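Local coordinates for protein B12-independent glycerol dehydratase (Clostridium butyricum, PDB 4MTJ) that probably acts as a glycyl-radical lyase that dehydrates glycerol to 3-hydroxypropionaldehyde without coenzyme B12, at residues 45-50 against 516-521. Residues are numbered along the deposited sequence; the frame is centred on the assembly and turned at random.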
loop_
_atom_site.group_PDB
_atom_site.type_symbol
_atom_site.label_atom_id
_atom_site.label_comp_id
_atom_site.label_asym_id
_atom_site.label_seq_id
_atom_site.Cartn_x
_atom_site.Cartn_y
_atom_site.Cartn_z
ATOM N N GLN A 45 6.097 7.113 -8.443
ATOM C CA GLN A 45 6.757 7.151 -7.150
ATOM C C GLN A 45 5.843 6.567 -6.052
ATOM O O GLN A 45 4.620 6.654 -6.160
ATOM C CB GLN A 45 7.097 8.613 -6.865
ATOM C CG GLN A 45 8.361 8.844 -6.119
ATOM C CD GLN A 45 9.599 8.509 -6.906
ATOM O OE1 GLN A 45 10.402 7.670 -6.491
ATOM N NE2 GLN A 45 9.786 9.185 -8.029
ATOM N N PRO A 46 6.421 5.951 -5.002
ATOM C CA PRO A 46 5.582 5.534 -3.862
ATOM C C PRO A 46 4.933 6.747 -3.191
ATOM O O PRO A 46 5.466 7.853 -3.274
ATOM C CB PRO A 46 6.572 4.888 -2.888
ATOM C CG PRO A 46 7.821 4.710 -3.623
ATOM C CD PRO A 46 7.842 5.634 -4.799
ATOM N N ALA A 47 3.803 6.540 -2.527
ATOM C CA ALA A 47 3.048 7.650 -1.932
ATOM C C ALA A 47 3.861 8.585 -1.002
ATOM O O ALA A 47 3.710 9.810 -1.060
ATOM C CB ALA A 47 1.799 7.126 -1.225
ATOM N N ILE A 48 4.728 8.027 -0.161
ATOM C CA ILE A 48 5.504 8.858 0.763
ATOM C C ILE A 48 6.431 9.829 0.006
ATOM O O ILE A 48 6.630 10.981 0.417
ATOM C CB ILE A 48 6.290 8.000 1.814
ATOM C CG1 ILE A 48 6.860 8.870 2.936
ATOM C CG2 ILE A 48 7.404 7.195 1.155
ATOM C CD1 ILE A 48 5.812 9.441 3.865
ATOM N N LEU A 49 6.977 9.371 -1.115
ATOM C CA LEU A 49 7.837 10.214 -1.931
ATOM C C LEU A 49 7.045 11.272 -2.700
ATOM O O LEU A 49 7.511 12.402 -2.850
ATOM C CB LEU A 49 8.653 9.364 -2.897
ATOM C CG LEU A 49 10.163 9.267 -2.714
ATOM C CD1 LEU A 49 10.689 10.413 -1.870
ATOM C CD2 LEU A 49 10.523 7.948 -2.093
ATOM N N ARG A 50 5.859 10.899 -3.191
ATOM C CA ARG A 50 4.940 11.852 -3.814
ATOM C C ARG A 50 4.677 12.983 -2.819
ATOM O O ARG A 50 4.746 14.165 -3.175
ATOM C CB ARG A 50 3.613 11.189 -4.211
ATOM C CG ARG A 50 3.708 10.006 -5.191
ATOM C CD ARG A 50 2.953 10.313 -6.478
ATOM N NE ARG A 50 1.601 9.792 -6.521
ATOM C CZ ARG A 50 0.695 10.132 -7.432
ATOM N NH1 ARG A 50 0.990 11.023 -8.368
ATOM N NH2 ARG A 50 -0.519 9.590 -7.393
ATOM N N ARG A 516 -2.534 6.952 1.005
ATOM C CA ARG A 516 -2.435 8.031 0.009
ATOM C C ARG A 516 -1.886 9.368 0.520
ATOM O O ARG A 516 -1.464 10.199 -0.277
ATOM C CB ARG A 516 -3.782 8.270 -0.671
ATOM C CG ARG A 516 -4.214 7.156 -1.606
ATOM C CD ARG A 516 -5.575 7.439 -2.229
ATOM N NE ARG A 516 -5.889 6.436 -3.242
ATOM C CZ ARG A 516 -6.905 6.510 -4.099
ATOM N NH1 ARG A 516 -7.733 7.553 -4.077
ATOM N NH2 ARG A 516 -7.085 5.541 -4.988
ATOM N N ALA A 517 -1.896 9.583 1.835
ATOM C CA ALA A 517 -1.297 10.797 2.386
ATOM C C ALA A 517 -0.459 10.565 3.652
ATOM O O ALA A 517 -0.721 11.186 4.694
ATOM C CB ALA A 517 -2.383 11.896 2.634
ATOM N N PRO A 518 0.544 9.668 3.579
ATOM C CA PRO A 518 1.430 9.598 4.744
ATOM C C PRO A 518 2.283 10.860 4.765
ATOM O O PRO A 518 2.727 11.297 3.699
ATOM C CB PRO A 518 2.278 8.351 4.475
ATOM C CG PRO A 518 2.250 8.175 2.988
ATOM C CD PRO A 518 0.912 8.695 2.528
ATOM N N LEU A 519 2.496 11.449 5.943
ATOM C CA LEU A 519 3.145 12.751 6.013
ATOM C C LEU A 519 4.607 12.682 6.454
ATOM O O LEU A 519 4.886 12.492 7.645
ATOM C CB LEU A 519 2.361 13.677 6.940
ATOM C CG LEU A 519 0.880 13.881 6.606
ATOM C CD1 LEU A 519 0.313 15.052 7.402
ATOM C CD2 LEU A 519 0.709 14.125 5.106
ATOM N N PRO A 520 5.543 12.872 5.503
ATOM C CA PRO A 520 6.976 12.793 5.822
ATOM C C PRO A 520 7.379 13.928 6.757
ATOM O O PRO A 520 8.220 13.738 7.649
ATOM C CB PRO A 520 7.679 12.986 4.457
ATOM C CG PRO A 520 6.589 13.090 3.426
ATOM C CD PRO A 520 5.301 13.387 4.144
ATOM N N PHE A 521 6.801 15.110 6.559
ATOM C CA PHE A 521 7.265 16.248 7.348
ATOM C C PHE A 521 6.763 16.220 8.795
ATOM O O PHE A 521 7.550 16.396 9.728
ATOM C CB PHE A 521 6.966 17.591 6.670
ATOM C CG PHE A 521 7.428 18.781 7.470
ATOM C CD1 PHE A 521 6.514 19.601 8.116
ATOM C CD2 PHE A 521 8.783 19.065 7.595
ATOM C CE1 PHE A 521 6.940 20.695 8.882
ATOM C CE2 PHE A 521 9.216 20.157 8.345
ATOM C CZ PHE A 521 8.288 20.974 8.992
#
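The carbonyl oxygen of I48 accepts a weak hydrogen bond from the hydroxyl of S207, on helix 197-230, and CG of P520 packs against this I48 O at 3.7 Å. Beside it, the I48 side chain supplies most of the apolar contact. Its longer branch, with CG1 anti to the backbone N (chi1 -168°), reaches toward the linker and sets CD1 in the angle formed by the rings of P518 and P520. CD1 of I48 comes within 3.7 Å of CB of P518 and 3.8 Å of CG of P520. The same I48 CD1 lies 3.6 Å from the carbonyl O of P518. A47 adds a looser touch, its CB 4.2 Å from CD of P518. The contact thus sets the first turn of helix 47-61 against the short linker between helices 484-516 and 520-523, in the helical periphery around the ten-stranded barrel that defines glycyl-radical enzymes. P46 occupies the N-cap position of helix 47-61, and its O accepts a helical bond of 3.1 Å from N of R50; L519 holds the N-cap position of helix 520-523, its own N bonded to Q537. The dimer interface is close by: the R516 guanidinium donates through NH1 to the carbonyls of G128 and T130, and through NH2 to that of E43 of the second subunit, while P46 packs on Y138 of the same neighbouring chain.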